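UDP-N-acetylmuramate--L-alanine ligase (Thermotoga maritima, PDB 1J6U) catalyses the ATP-dependent ligation of L-alanine to UDP-N-acetylmuramate, releasing ADP and phosphate, a cytoplasmic step of peptidoglycan biosynthesis. Local coordinates at residues F117-T122 against Y184-N189; L218-A223 against I286-S291; F180-L185 against E210-N215; V145-I150 against V167-E172. All coordinates share one frame; numbering follows the deposited sequence.

Contact 1 of 4, residues F117-T122 against Y184-N189; sequences FAVTGT and YLIITN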
loop_
_atom_site.group_PDB
_atom_site.type_symbol
_atom_site.label_atom_id
_atom_site.label_comp_id
_atom_site.label_asym_id
_atom_site.label_seq_id
_atom_site.Cartn_x
_atom_site.Cartn_y
_atom_site.Cartn_z
ATOM N N PHE A 117 -7.012 -4.307 14.988
ATOM C CA PHE A 117 -6.980 -5.108 13.789
ATOM C C PHE A 117 -5.662 -4.732 13.088
ATOM O O PHE A 117 -5.496 -3.620 12.592
ATOM C CB PHE A 117 -8.151 -4.782 12.857
ATOM C CG PHE A 117 -9.500 -5.215 13.377
ATOM C CD1 PHE A 117 -10.139 -4.498 14.394
ATOM C CD2 PHE A 117 -10.180 -6.276 12.791
ATOM C CE1 PHE A 117 -11.419 -4.824 14.801
ATOM C CE2 PHE A 117 -11.466 -6.602 13.198
ATOM C CZ PHE A 117 -12.078 -5.870 14.201
ATOM N N ALA A 118 -4.722 -5.664 13.071
ATOM C CA ALA A 118 -3.446 -5.455 12.415
ATOM C C ALA A 118 -3.291 -6.331 11.168
ATOM O O ALA A 118 -3.752 -7.495 11.091
ATOM C CB ALA A 118 -2.312 -5.738 13.388
ATOM N N VAL A 119 -2.645 -5.757 10.169
ATOM C CA VAL A 119 -2.384 -6.501 8.959
ATOM C C VAL A 119 -0.911 -6.349 8.680
ATOM O O VAL A 119 -0.373 -5.254 8.767
ATOM C CB VAL A 119 -3.181 -5.943 7.788
ATOM C CG1 VAL A 119 -2.811 -6.693 6.497
ATOM C CG2 VAL A 119 -4.674 -6.050 8.096
ATOM N N THR A 120 -0.247 -7.442 8.362
ATOM C CA THR A 120 1.166 -7.357 8.043
ATOM C C THR A 120 1.409 -8.361 6.936
ATOM O O THR A 120 0.525 -9.142 6.601
ATOM C CB THR A 120 2.088 -7.709 9.244
ATOM O OG1 THR A 120 3.441 -7.337 8.933
ATOM C CG2 THR A 120 2.068 -9.201 9.504
ATOM N N GLY A 121 2.609 -8.341 6.371
ATOM C CA GLY A 121 2.919 -9.267 5.297
ATOM C C GLY A 121 3.840 -8.636 4.266
ATOM O O GLY A 121 4.102 -7.447 4.291
ATOM N N THR A 122 4.340 -9.444 3.354
ATOM C CA THR A 122 5.221 -8.933 2.356
ATOM C C THR A 122 4.423 -8.221 1.306
ATOM O O THR A 122 4.718 -7.090 0.978
ATOM C CB THR A 122 5.987 -10.037 1.684
ATOM O OG1 THR A 122 6.858 -10.663 2.633
ATOM C CG2 THR A 122 6.772 -9.467 0.528
ATOM N N TYR A 184 -6.374 -9.184 16.612
ATOM C CA TYR A 184 -6.420 -9.939 15.371
ATOM C C TYR A 184 -5.307 -9.472 14.458
ATOM O O TYR A 184 -5.030 -8.291 14.350
ATOM C CB TYR A 184 -7.749 -9.691 14.680
ATOM C CG TYR A 184 -8.878 -9.491 15.636
ATOM C CD1 TYR A 184 -9.591 -8.311 15.659
ATOM C CD2 TYR A 184 -9.224 -10.486 16.543
ATOM C CE1 TYR A 184 -10.626 -8.117 16.563
ATOM C CE2 TYR A 184 -10.245 -10.300 17.446
ATOM C CZ TYR A 184 -10.941 -9.122 17.455
ATOM O OH TYR A 184 -11.947 -8.968 18.372
ATOM N N LEU A 185 -4.690 -10.424 13.793
ATOM C CA LEU A 185 -3.621 -10.162 12.889
ATOM C C LEU A 185 -3.778 -10.988 11.603
ATOM O O LEU A 185 -3.926 -12.233 11.656
ATOM C CB LEU A 185 -2.310 -10.547 13.541
ATOM C CG LEU A 185 -1.150 -10.633 12.559
ATOM C CD1 LEU A 185 -0.707 -9.196 12.264
ATOM C CD2 LEU A 185 -0.001 -11.486 13.127
ATOM N N ILE A 186 -3.798 -10.299 10.455
ATOM C CA ILE A 186 -3.799 -11.020 9.183
ATOM C C ILE A 186 -2.338 -10.934 8.711
ATOM O O ILE A 186 -1.707 -9.859 8.766
ATOM C CB ILE A 186 -4.652 -10.358 8.092
ATOM C CG1 ILE A 186 -6.142 -10.502 8.395
ATOM C CG2 ILE A 186 -4.337 -11.002 6.755
ATOM C CD1 ILE A 186 -7.058 -9.763 7.369
ATOM N N ILE A 187 -1.782 -12.065 8.309
ATOM C CA ILE A 187 -0.422 -12.082 7.790
ATOM C C ILE A 187 -0.672 -12.524 6.359
ATOM O O ILE A 187 -0.953 -13.706 6.130
ATOM C CB ILE A 187 0.467 -13.149 8.451
ATOM C CG1 ILE A 187 0.583 -12.906 9.962
ATOM C CG2 ILE A 187 1.852 -13.130 7.804
ATOM C CD1 ILE A 187 1.437 -13.984 10.687
ATOM N N THR A 188 -0.567 -11.587 5.406
ATOM C CA THR A 188 -0.838 -11.882 3.980
ATOM C C THR A 188 0.080 -12.941 3.424
ATOM O O THR A 188 -0.360 -13.831 2.686
ATOM C CB THR A 188 -0.677 -10.644 3.110
ATOM O OG1 THR A 188 0.601 -10.060 3.389
ATOM C CG2 THR A 188 -1.760 -9.635 3.398
ATOM N N ASN A 189 1.360 -12.822 3.775
ATOM C CA ASN A 189 2.409 -13.771 3.356
ATOM C C ASN A 189 3.665 -13.204 3.971
ATOM O O ASN A 189 3.666 -12.087 4.494
ATOM C CB ASN A 189 2.588 -13.806 1.843
ATOM C CG ASN A 189 2.689 -12.411 1.259
ATOM O OD1 ASN A 189 3.463 -11.573 1.737
ATOM N ND2 ASN A 189 1.887 -12.139 0.245
#
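The P-loop of the Mur ligase middle domain starts where strand 116-120 ends, and residues 117-120 run parallel to strand 184-187 in the central sheet, with the ring of Phe117 set against that of Tyr184. Four backbone hydrogen bonds join the two segments, the last reaching Thr188 just past the strand: Ala118 N to Tyr184 O, Ile186 N to Ala118 O, Thr120 N to Ile186 O and Thr188 N to Thr120 O, each 2.9 Å. On the face carrying Phe117, Val119 and Ile186, the Tyr184 ring turns its edge to the Phe117 ring, with planes at 63° and CD1 of Tyr184 3.5 Å from CE2 of Phe117. With CG anti to its carbonyl carbon (chi1 -69°), the Phe117 ring lies alongside Tyr184, whose CD1 sits over the centre of one face. A leucine here has no flat face, and the edge of Tyr184 would probably be left without its aromatic partner and freer to turn, although the tyrosine hydroxyl would still have Glu115. On the other face small Ala118 and the methyl of Thr120 leave room for CD1 of Leu185, 3.9 Å from CG2 of Thr120, while the Thr120 hydroxyl bonds to Leu170 O. Beyond the strands lie Gly121 and Thr122, both predicted to bind ATP. A side chain on Gly121 would collide with OG1 of Thr188, which bonds to Asp123 O. Thr122 N is held by Asn189 O at 3.0 Å, from above the carbonyl plane, and by a weak, bent bond (127°) to Asn189 OD1 at 2.8 Å, which also accepts from Asp123 N.

Contact 2 of 4, residues L218-A223 against I286-S291; sequences LVVTFA and IALFDS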
loop_
_atom_site.group_PDB
_atom_site.type_symbol
_atom_site.label_atom_id
_atom_site.label_comp_id
_atom_site.label_asym_id
_atom_site.label_seq_id
_atom_site.Cartn_x
_atom_site.Cartn_y
_atom_site.Cartn_z
ATOM N N LEU A 218 -6.279 -13.855 17.517
ATOM C CA LEU A 218 -6.601 -14.604 16.320
ATOM C C LEU A 218 -5.658 -14.206 15.176
ATOM O O LEU A 218 -5.515 -13.037 14.833
ATOM C CB LEU A 218 -8.058 -14.346 15.951
ATOM C CG LEU A 218 -8.659 -15.018 14.721
ATOM C CD1 LEU A 218 -8.771 -16.501 14.956
ATOM C CD2 LEU A 218 -10.029 -14.404 14.436
ATOM N N VAL A 219 -5.012 -15.198 14.586
ATOM C CA VAL A 219 -4.094 -14.944 13.509
ATOM C C VAL A 219 -4.662 -15.532 12.225
ATOM O O VAL A 219 -5.042 -16.706 12.195
ATOM C CB VAL A 219 -2.692 -15.581 13.808
ATOM C CG1 VAL A 219 -1.772 -15.421 12.614
ATOM C CG2 VAL A 219 -2.047 -14.896 15.011
ATOM N N VAL A 220 -4.767 -14.712 11.171
ATOM C CA VAL A 220 -5.244 -15.243 9.897
ATOM C C VAL A 220 -3.987 -15.379 9.073
ATOM O O VAL A 220 -3.121 -14.495 9.032
ATOM C CB VAL A 220 -6.279 -14.348 9.186
ATOM C CG1 VAL A 220 -6.529 -14.888 7.804
ATOM C CG2 VAL A 220 -7.620 -14.368 9.967
ATOM N N THR A 221 -3.902 -16.486 8.380
ATOM C CA THR A 221 -2.707 -16.742 7.662
ATOM C C THR A 221 -2.935 -17.376 6.298
ATOM O O THR A 221 -3.964 -18.035 6.061
ATOM C CB THR A 221 -1.845 -17.607 8.576
ATOM O OG1 THR A 221 -0.568 -17.003 8.710
ATOM C CG2 THR A 221 -1.757 -19.027 8.084
ATOM N N PHE A 222 -1.960 -17.155 5.413
ATOM C CA PHE A 222 -1.971 -17.663 4.049
ATOM C C PHE A 222 -1.515 -19.130 4.059
ATOM O O PHE A 222 -0.342 -19.454 4.300
ATOM C CB PHE A 222 -1.061 -16.788 3.163
ATOM C CG PHE A 222 -1.026 -17.210 1.731
ATOM C CD1 PHE A 222 -2.176 -17.683 1.103
ATOM C CD2 PHE A 222 0.158 -17.136 1.001
ATOM C CE1 PHE A 222 -2.151 -18.083 -0.230
ATOM C CE2 PHE A 222 0.200 -17.531 -0.334
ATOM C CZ PHE A 222 -0.959 -18.008 -0.951
ATOM N N ALA A 223 -2.478 -20.010 3.805
ATOM C CA ALA A 223 -2.246 -21.443 3.828
ATOM C C ALA A 223 -1.112 -21.889 2.936
ATOM O O ALA A 223 -0.545 -22.958 3.141
ATOM C CB ALA A 223 -3.531 -22.189 3.469
ATOM N N ILE A 286 -12.427 -11.987 4.657
ATOM C CA ILE A 286 -13.549 -12.841 4.918
ATOM C C ILE A 286 -13.179 -13.804 6.066
ATOM O O ILE A 286 -13.949 -14.011 6.988
ATOM C CB ILE A 286 -13.860 -13.632 3.653
ATOM C CG1 ILE A 286 -14.718 -12.786 2.741
ATOM C CG2 ILE A 286 -14.579 -14.954 3.977
ATOM C CD1 ILE A 286 -14.726 -13.343 1.316
ATOM N N ALA A 287 -11.988 -14.378 5.993
ATOM C CA ALA A 287 -11.553 -15.311 6.990
ATOM C C ALA A 287 -11.527 -14.680 8.352
ATOM O O ALA A 287 -11.945 -15.305 9.327
ATOM C CB ALA A 287 -10.173 -15.894 6.637
ATOM N N LEU A 288 -11.049 -13.449 8.439
ATOM C CA LEU A 288 -10.985 -12.806 9.734
ATOM C C LEU A 288 -12.383 -12.579 10.322
ATOM O O LEU A 288 -12.682 -13.031 11.416
ATOM C CB LEU A 288 -10.268 -11.460 9.636
ATOM C CG LEU A 288 -10.306 -10.616 10.913
ATOM C CD1 LEU A 288 -9.447 -11.302 11.953
ATOM C CD2 LEU A 288 -9.802 -9.229 10.670
ATOM N N PHE A 289 -13.218 -11.860 9.590
ATOM C CA PHE A 289 -14.559 -11.536 10.026
ATOM C C PHE A 289 -15.503 -12.711 10.276
ATOM O O PHE A 289 -16.325 -12.674 11.210
ATOM C CB PHE A 289 -15.174 -10.545 9.048
ATOM C CG PHE A 289 -14.669 -9.161 9.246
ATOM C CD1 PHE A 289 -13.680 -8.623 8.415
ATOM C CD2 PHE A 289 -15.109 -8.428 10.320
ATOM C CE1 PHE A 289 -13.148 -7.373 8.671
ATOM C CE2 PHE A 289 -14.583 -7.164 10.588
ATOM C CZ PHE A 289 -13.597 -6.630 9.762
ATOM N N ASP A 290 -15.387 -13.734 9.438
ATOM C CA ASP A 290 -16.165 -14.948 9.585
ATOM C C ASP A 290 -15.677 -15.570 10.906
ATOM O O ASP A 290 -16.464 -15.967 11.755
ATOM C CB ASP A 290 -15.878 -15.887 8.414
ATOM C CG ASP A 290 -16.942 -16.978 8.255
ATOM O OD1 ASP A 290 -18.121 -16.689 8.482
ATOM O OD2 ASP A 290 -16.616 -18.113 7.875
ATOM N N SER A 291 -14.367 -15.611 11.098
ATOM C CA SER A 291 -13.832 -16.188 12.306
ATOM C C SER A 291 -14.322 -15.447 13.549
ATOM O O SER A 291 -14.403 -16.028 14.640
ATOM C CB SER A 291 -12.310 -16.199 12.234
ATOM O OG SER A 291 -11.872 -17.330 11.491
#
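Val220 and Leu288 form the close-packed part of this strand-on-helix contact, in which the end of helix 276-291 packs over strand 218-222, its direction 150° from that of the strand and so roughly antiparallel. The branched valine spreads its two methyls over the helix: CG2 comes 3.7 Å from CA of Leu288, and CG1 lies 4.0 Å from CB of Ala287. Alanine suits that position because its single methyl allows the helix backbone to come near the strand. With CG anti to its backbone N (chi1 172°), Leu288 carries CD1 along the strand to 4.0 Å from CD2 of Leu218. All of this is apolar, and no hydrogen bond joins the two segments.

The more open side, partly exposed to solvent, has fewer contacts: CD2 of Leu218 meets CB of Ser291 at 3.6 Å, the methylene and not the hydroxyl doing the touching. OG of Ser291 instead turns back into its own helix in a weak bond to Ala287 O, so a polar residue can end the row without a partner on the strand. Around this pair, Val220 also meets Ile186 of strand 184-187 and Val234 of strand 234-236, Leu288 reaches Tyr184, and helix 296-305 packs against Ile286.

Contact 3 of 4, residues F180-L185 against E210-N215; sequences FSPNYL and EKISRN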
loop_
_atom_site.group_PDB
_atom_site.type_symbol
_atom_site.label_atom_id
_atom_site.label_comp_id
_atom_site.label_asym_id
_atom_site.label_seq_id
_atom_site.Cartn_x
_atom_site.Cartn_y
_atom_site.Cartn_z
ATOM N N PHE A 180 4.364 -5.879 18.724
ATOM C CA PHE A 180 2.960 -5.506 18.784
ATOM C C PHE A 180 2.172 -6.736 19.228
ATOM O O PHE A 180 2.618 -7.875 19.074
ATOM C CB PHE A 180 2.448 -5.050 17.395
ATOM C CG PHE A 180 2.885 -3.679 17.023
ATOM C CD1 PHE A 180 4.225 -3.406 16.750
ATOM C CD2 PHE A 180 1.978 -2.627 17.028
ATOM C CE1 PHE A 180 4.639 -2.084 16.500
ATOM C CE2 PHE A 180 2.392 -1.310 16.775
ATOM C CZ PHE A 180 3.715 -1.043 16.515
ATOM N N SER A 181 0.999 -6.518 19.785
ATOM C CA SER A 181 0.189 -7.656 20.158
ATOM C C SER A 181 -1.279 -7.285 19.952
ATOM O O SER A 181 -2.029 -7.030 20.908
ATOM C CB SER A 181 0.476 -8.056 21.603
ATOM O OG SER A 181 0.474 -6.904 22.396
ATOM N N PRO A 182 -1.699 -7.234 18.679
ATOM C CA PRO A 182 -3.079 -6.894 18.317
ATOM C C PRO A 182 -4.007 -8.039 18.714
ATOM O O PRO A 182 -3.548 -9.143 19.049
ATOM C CB PRO A 182 -2.999 -6.757 16.808
ATOM C CG PRO A 182 -1.970 -7.880 16.453
ATOM C CD PRO A 182 -0.909 -7.629 17.490
ATOM N N ASN A 183 -5.303 -7.769 18.665
ATOM C CA ASN A 183 -6.321 -8.772 18.970
ATOM C C ASN A 183 -6.310 -9.760 17.817
ATOM O O ASN A 183 -6.271 -10.990 18.012
ATOM C CB ASN A 183 -7.721 -8.138 19.010
ATOM C CG ASN A 183 -7.919 -7.205 20.182
ATOM O OD1 ASN A 183 -7.272 -6.154 20.296
ATOM N ND2 ASN A 183 -8.835 -7.580 21.066
ATOM N N TYR A 184 -6.374 -9.184 16.612
ATOM C CA TYR A 184 -6.420 -9.939 15.371
ATOM C C TYR A 184 -5.307 -9.472 14.458
ATOM O O TYR A 184 -5.030 -8.291 14.350
ATOM C CB TYR A 184 -7.749 -9.691 14.680
ATOM C CG TYR A 184 -8.878 -9.491 15.636
ATOM C CD1 TYR A 184 -9.591 -8.311 15.659
ATOM C CD2 TYR A 184 -9.224 -10.486 16.543
ATOM C CE1 TYR A 184 -10.626 -8.117 16.563
ATOM C CE2 TYR A 184 -10.245 -10.300 17.446
ATOM C CZ TYR A 184 -10.941 -9.122 17.455
ATOM O OH TYR A 184 -11.947 -8.968 18.372
ATOM N N LEU A 185 -4.690 -10.424 13.793
ATOM C CA LEU A 185 -3.621 -10.162 12.889
ATOM C C LEU A 185 -3.778 -10.988 11.603
ATOM O O LEU A 185 -3.926 -12.233 11.656
ATOM C CB LEU A 185 -2.310 -10.547 13.541
ATOM C CG LEU A 185 -1.150 -10.633 12.559
ATOM C CD1 LEU A 185 -0.707 -9.196 12.264
ATOM C CD2 LEU A 185 -0.001 -11.486 13.127
ATOM N N GLU A 210 6.571 -15.632 14.777
ATOM C CA GLU A 210 6.241 -16.557 15.852
ATOM C C GLU A 210 5.729 -15.764 17.067
ATOM O O GLU A 210 4.625 -15.990 17.595
ATOM C CB GLU A 210 7.498 -17.317 16.251
ATOM C CG GLU A 210 7.286 -18.775 16.468
ATOM C CD GLU A 210 7.536 -19.553 15.209
ATOM O OE1 GLU A 210 8.586 -19.284 14.585
ATOM O OE2 GLU A 210 6.700 -20.424 14.856
ATOM N N LYS A 211 6.559 -14.816 17.465
ATOM C CA LYS A 211 6.321 -13.917 18.569
ATOM C C LYS A 211 5.055 -13.077 18.487
ATOM O O LYS A 211 4.292 -13.014 19.464
ATOM C CB LYS A 211 7.529 -12.985 18.739
ATOM C CG LYS A 211 7.338 -11.965 19.867
ATOM C CD LYS A 211 8.635 -11.267 20.219
ATOM C CE LYS A 211 8.537 -10.659 21.599
ATOM N NZ LYS A 211 9.884 -10.281 22.109
ATOM N N ILE A 212 4.813 -12.417 17.352
ATOM C CA ILE A 212 3.598 -11.609 17.299
ATOM C C ILE A 212 2.391 -12.539 17.294
ATOM O O ILE A 212 1.363 -12.224 17.903
ATOM C CB ILE A 212 3.551 -10.647 16.087
ATOM C CG1 ILE A 212 2.380 -9.698 16.266
ATOM C CG2 ILE A 212 3.426 -11.410 14.775
ATOM C CD1 ILE A 212 2.365 -8.618 15.277
ATOM N N SER A 213 2.520 -13.687 16.627
ATOM C CA SER A 213 1.433 -14.652 16.615
ATOM C C SER A 213 1.061 -14.995 18.057
ATOM O O SER A 213 -0.115 -14.891 18.431
ATOM C CB SER A 213 1.852 -15.918 15.909
ATOM O OG SER A 213 2.083 -15.649 14.553
ATOM N N ARG A 214 2.060 -15.392 18.862
ATOM C CA ARG A 214 1.822 -15.734 20.258
ATOM C C ARG A 214 1.019 -14.660 20.988
ATOM O O ARG A 214 0.117 -14.966 21.737
ATOM C CB ARG A 214 3.145 -15.987 21.000
ATOM C CG ARG A 214 3.826 -17.272 20.541
ATOM C CD ARG A 214 5.006 -17.733 21.414
ATOM N NE ARG A 214 6.303 -17.226 20.966
ATOM C CZ ARG A 214 6.855 -16.104 21.420
ATOM N NH1 ARG A 214 6.234 -15.352 22.343
ATOM N NH2 ARG A 214 8.038 -15.736 20.954
ATOM N N ASN A 215 1.307 -13.395 20.746
ATOM C CA ASN A 215 0.569 -12.370 21.450
ATOM C C ASN A 215 -0.686 -11.820 20.798
ATOM O O ASN A 215 -1.193 -10.754 21.169
ATOM C CB ASN A 215 1.541 -11.273 21.785
ATOM C CG ASN A 215 2.608 -11.767 22.699
ATOM O OD1 ASN A 215 2.362 -11.950 23.892
ATOM N ND2 ASN A 215 3.787 -12.040 22.152
#
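Ile212 of helix 202-214 packs onto the start of strand 184-187 and the loop before it, the first strand and the helix of a beta-alpha-beta unit that returns to the sheet through strand 218-222. Its two branches divide the work. CG1, anti to the backbone N (chi1 -170°), lies 3.4 Å from Phe180 O and 4.1 Å from CD of Pro182, with CD1 continuing toward CB of Phe180. CG2 meets CD2 of Leu185 at 3.8 Å, the two side chains crossing at about a right angle. A beta-branched isoleucine suits the place because one residue reaches both the loop and the strand, and CD of Pro182 gives it an apolar surface, again with the side chains at about a right angle.

At the exposed rim, Ser181 meets Asn215, the residue that leaves the helix, CB to CB at 3.4 Å; CB of Ser181 also lies 3.2 Å from Asn215 O.

In the next shell, Leu170 of strand 166-170 touches both Ile212 and Phe180, whose ring leads away to Leu102, Arg106 and Leu109 of helix 101-112. Lys211 forms a salt bridge with Glu179 of the same loop. Its carbonyl also fixes the Asn215 amide: ND2 of Asn215 donates to Lys211 O at 2.9 Å, while Asn215 N also donates to it, at 3.3 Å, from the opposite face of the carbonyl plane.

Contact 4 of 4, residues V145-I150 against V167-E172; sequences VFLGGI and VYELDE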
loop_
_atom_site.group_PDB
_atom_site.type_symbol
_atom_site.label_atom_id
_atom_site.label_comp_id
_atom_site.label_asym_id
_atom_site.label_seq_id
_atom_site.Cartn_x
_atom_site.Cartn_y
_atom_site.Cartn_z
ATOM N N VAL A 145 -8.335 4.472 11.661
ATOM C CA VAL A 145 -7.546 3.816 10.624
ATOM C C VAL A 145 -6.166 4.458 10.359
ATOM O O VAL A 145 -6.026 5.670 10.295
ATOM C CB VAL A 145 -8.345 3.788 9.292
ATOM C CG1 VAL A 145 -7.599 2.954 8.222
ATOM C CG2 VAL A 145 -9.756 3.237 9.557
ATOM N N PHE A 146 -5.160 3.607 10.210
ATOM C CA PHE A 146 -3.807 4.021 9.909
ATOM C C PHE A 146 -3.480 3.204 8.678
ATOM O O PHE A 146 -3.160 2.016 8.768
ATOM C CB PHE A 146 -2.818 3.659 11.042
ATOM C CG PHE A 146 -2.955 4.510 12.250
ATOM C CD1 PHE A 146 -3.878 4.194 13.243
ATOM C CD2 PHE A 146 -2.188 5.670 12.389
ATOM C CE1 PHE A 146 -4.021 5.042 14.354
ATOM C CE2 PHE A 146 -2.344 6.499 13.494
ATOM C CZ PHE A 146 -3.262 6.183 14.474
ATOM N N LEU A 147 -3.528 3.848 7.524
ATOM C CA LEU A 147 -3.267 3.153 6.277
ATOM C C LEU A 147 -1.925 3.532 5.685
ATOM O O LEU A 147 -1.510 4.688 5.776
ATOM C CB LEU A 147 -4.334 3.546 5.269
ATOM C CG LEU A 147 -5.069 2.465 4.509
ATOM C CD1 LEU A 147 -5.557 3.130 3.237
ATOM C CD2 LEU A 147 -4.185 1.248 4.220
ATOM N N GLY A 148 -1.280 2.562 5.046
ATOM C CA GLY A 148 -0.011 2.804 4.374
ATOM C C GLY A 148 -0.275 3.141 2.913
ATOM O O GLY A 148 0.489 2.781 2.023
ATOM N N GLY A 149 -1.376 3.837 2.652
ATOM C CA GLY A 149 -1.696 4.162 1.282
ATOM C C GLY A 149 -2.871 5.097 1.342
ATOM O O GLY A 149 -3.304 5.442 2.441
ATOM N N ILE A 150 -3.374 5.546 0.195
ATOM C CA ILE A 150 -4.494 6.446 0.234
ATOM C C ILE A 150 -5.808 5.779 -0.199
ATOM O O ILE A 150 -5.901 5.159 -1.266
ATOM C CB ILE A 150 -4.263 7.680 -0.667
ATOM C CG1 ILE A 150 -3.030 8.453 -0.204
ATOM C CG2 ILE A 150 -5.518 8.580 -0.638
ATOM C CD1 ILE A 150 -3.146 9.014 1.208
ATOM N N VAL A 167 -7.589 0.018 13.202
ATOM C CA VAL A 167 -7.086 -0.831 12.127
ATOM C C VAL A 167 -5.761 -0.251 11.644
ATOM O O VAL A 167 -5.672 0.955 11.350
ATOM C CB VAL A 167 -8.050 -0.821 10.886
ATOM C CG1 VAL A 167 -7.670 -1.916 9.928
ATOM C CG2 VAL A 167 -9.472 -0.958 11.316
ATOM N N TYR A 168 -4.744 -1.093 11.521
ATOM C CA TYR A 168 -3.459 -0.605 11.036
ATOM C C TYR A 168 -2.613 -1.648 10.338
ATOM O O TYR A 168 -2.835 -2.852 10.417
ATOM C CB TYR A 168 -2.676 0.016 12.176
ATOM C CG TYR A 168 -2.398 -0.955 13.285
ATOM C CD1 TYR A 168 -1.211 -1.705 13.306
ATOM C CD2 TYR A 168 -3.330 -1.135 14.329
ATOM C CE1 TYR A 168 -0.949 -2.613 14.343
ATOM C CE2 TYR A 168 -3.077 -2.042 15.379
ATOM C CZ TYR A 168 -1.887 -2.766 15.377
ATOM O OH TYR A 168 -1.621 -3.587 16.426
ATOM N N GLU A 169 -1.630 -1.129 9.642
ATOM C CA GLU A 169 -0.688 -1.888 8.843
ATOM C C GLU A 169 0.598 -2.053 9.667
ATOM O O GLU A 169 1.034 -1.132 10.283
ATOM C CB GLU A 169 -0.427 -1.045 7.588
ATOM C CG GLU A 169 0.265 -1.677 6.417
ATOM C CD GLU A 169 0.335 -0.727 5.208
ATOM O OE1 GLU A 169 -0.735 -0.315 4.684
ATOM O OE2 GLU A 169 1.469 -0.392 4.785
ATOM N N LEU A 170 1.187 -3.229 9.712
ATOM C CA LEU A 170 2.438 -3.397 10.423
ATOM C C LEU A 170 3.466 -3.747 9.369
ATOM O O LEU A 170 3.292 -4.699 8.607
ATOM C CB LEU A 170 2.375 -4.551 11.431
ATOM C CG LEU A 170 2.002 -4.185 12.851
ATOM C CD1 LEU A 170 2.151 -5.407 13.716
ATOM C CD2 LEU A 170 2.922 -3.107 13.351
ATOM N N ASP A 171 4.551 -2.998 9.313
ATOM C CA ASP A 171 5.563 -3.321 8.321
ATOM C C ASP A 171 6.537 -4.372 8.849
ATOM O O ASP A 171 7.281 -4.128 9.797
ATOM C CB ASP A 171 6.322 -2.061 7.914
ATOM C CG ASP A 171 7.522 -2.377 7.085
ATOM O OD1 ASP A 171 7.383 -3.213 6.162
ATOM O OD2 ASP A 171 8.600 -1.795 7.363
ATOM N N GLU A 172 6.542 -5.542 8.233
ATOM C CA GLU A 172 7.422 -6.580 8.692
ATOM C C GLU A 172 8.858 -6.334 8.277
ATOM O O GLU A 172 9.681 -7.261 8.234
ATOM C CB GLU A 172 6.942 -7.966 8.216
ATOM C CG GLU A 172 6.498 -8.117 6.748
ATOM C CD GLU A 172 7.598 -7.856 5.739
ATOM O OE1 GLU A 172 7.981 -6.672 5.586
ATOM O OE2 GLU A 172 8.076 -8.832 5.105
#
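An extended side chain, with CG anti to the backbone N (chi1 -167°) and chi2 at 175°, carries the carboxylate of Glu169 across to Gly148, at the end of a parallel pairing between strands 144-146 and 166-170 of the middle domain's central sheet. OE1 of Glu169 accepts Gly148 N at 3.0 Å in a bent bond (130° at the hydrogen), met from above the carboxylate plane. Gly148 suits the position because any CB would collide with OE2 of Glu169, whose carboxylate carbon CD is already 3.6 Å from Gly148 CA. Earlier along the strands, Phe146 N donates to Val167 O at 2.9 Å, with the donor nearly in line with the acceptor's C=O bond. On the face carrying Phe146 and Tyr168, the CB atoms of these two residues touch at 3.8 Å before the rings diverge. The Phe146 ring meets Phe105, His31 and Tyr159 edge-to-face, and the hydroxyl of Tyr168 bonds to Glu116. Val145 and Val167, beta-branched residues well suited to a strand, turn to the other face, toward Ala133 and Val132 of helix 125-138.

An alanine in place of Glu169 would probably leave Gly148 N without this acceptor and set the loop after strand 144-146 freer to move. OE1 also receives a weak bond from Thr126, and the side chain touches Lys125, both predicted ATP-binding residues. The chemistry thus implies that one carboxylate ties Gly148 N to Thr126 at the start of the P-loop helix, the latter by the weak bond.

Overall arrangement
Of the segments described here, strand 116-120 comes first, and contact 1 joins it to strand 184-187, closing a loop of about sixty residues. Contact 4 falls wholly within that loop and pairs strands 144-146 and 166-170; strand 166-170 is also the other neighbour of strand 116-120. Contact 3 begins in the loop leading into strand 184-187, shares Tyr184 and Leu185 with contact 1, and closes the short loop through helix 202-214. Contact 2 follows in series, bringing helix 276-291 back onto strand 218-222 after some sixty residues. Helices 202-214 and 276-291 thus cover opposite faces of one sheet in the middle domain, with the P-loop leaving the C-terminal end of its central strand 116-120.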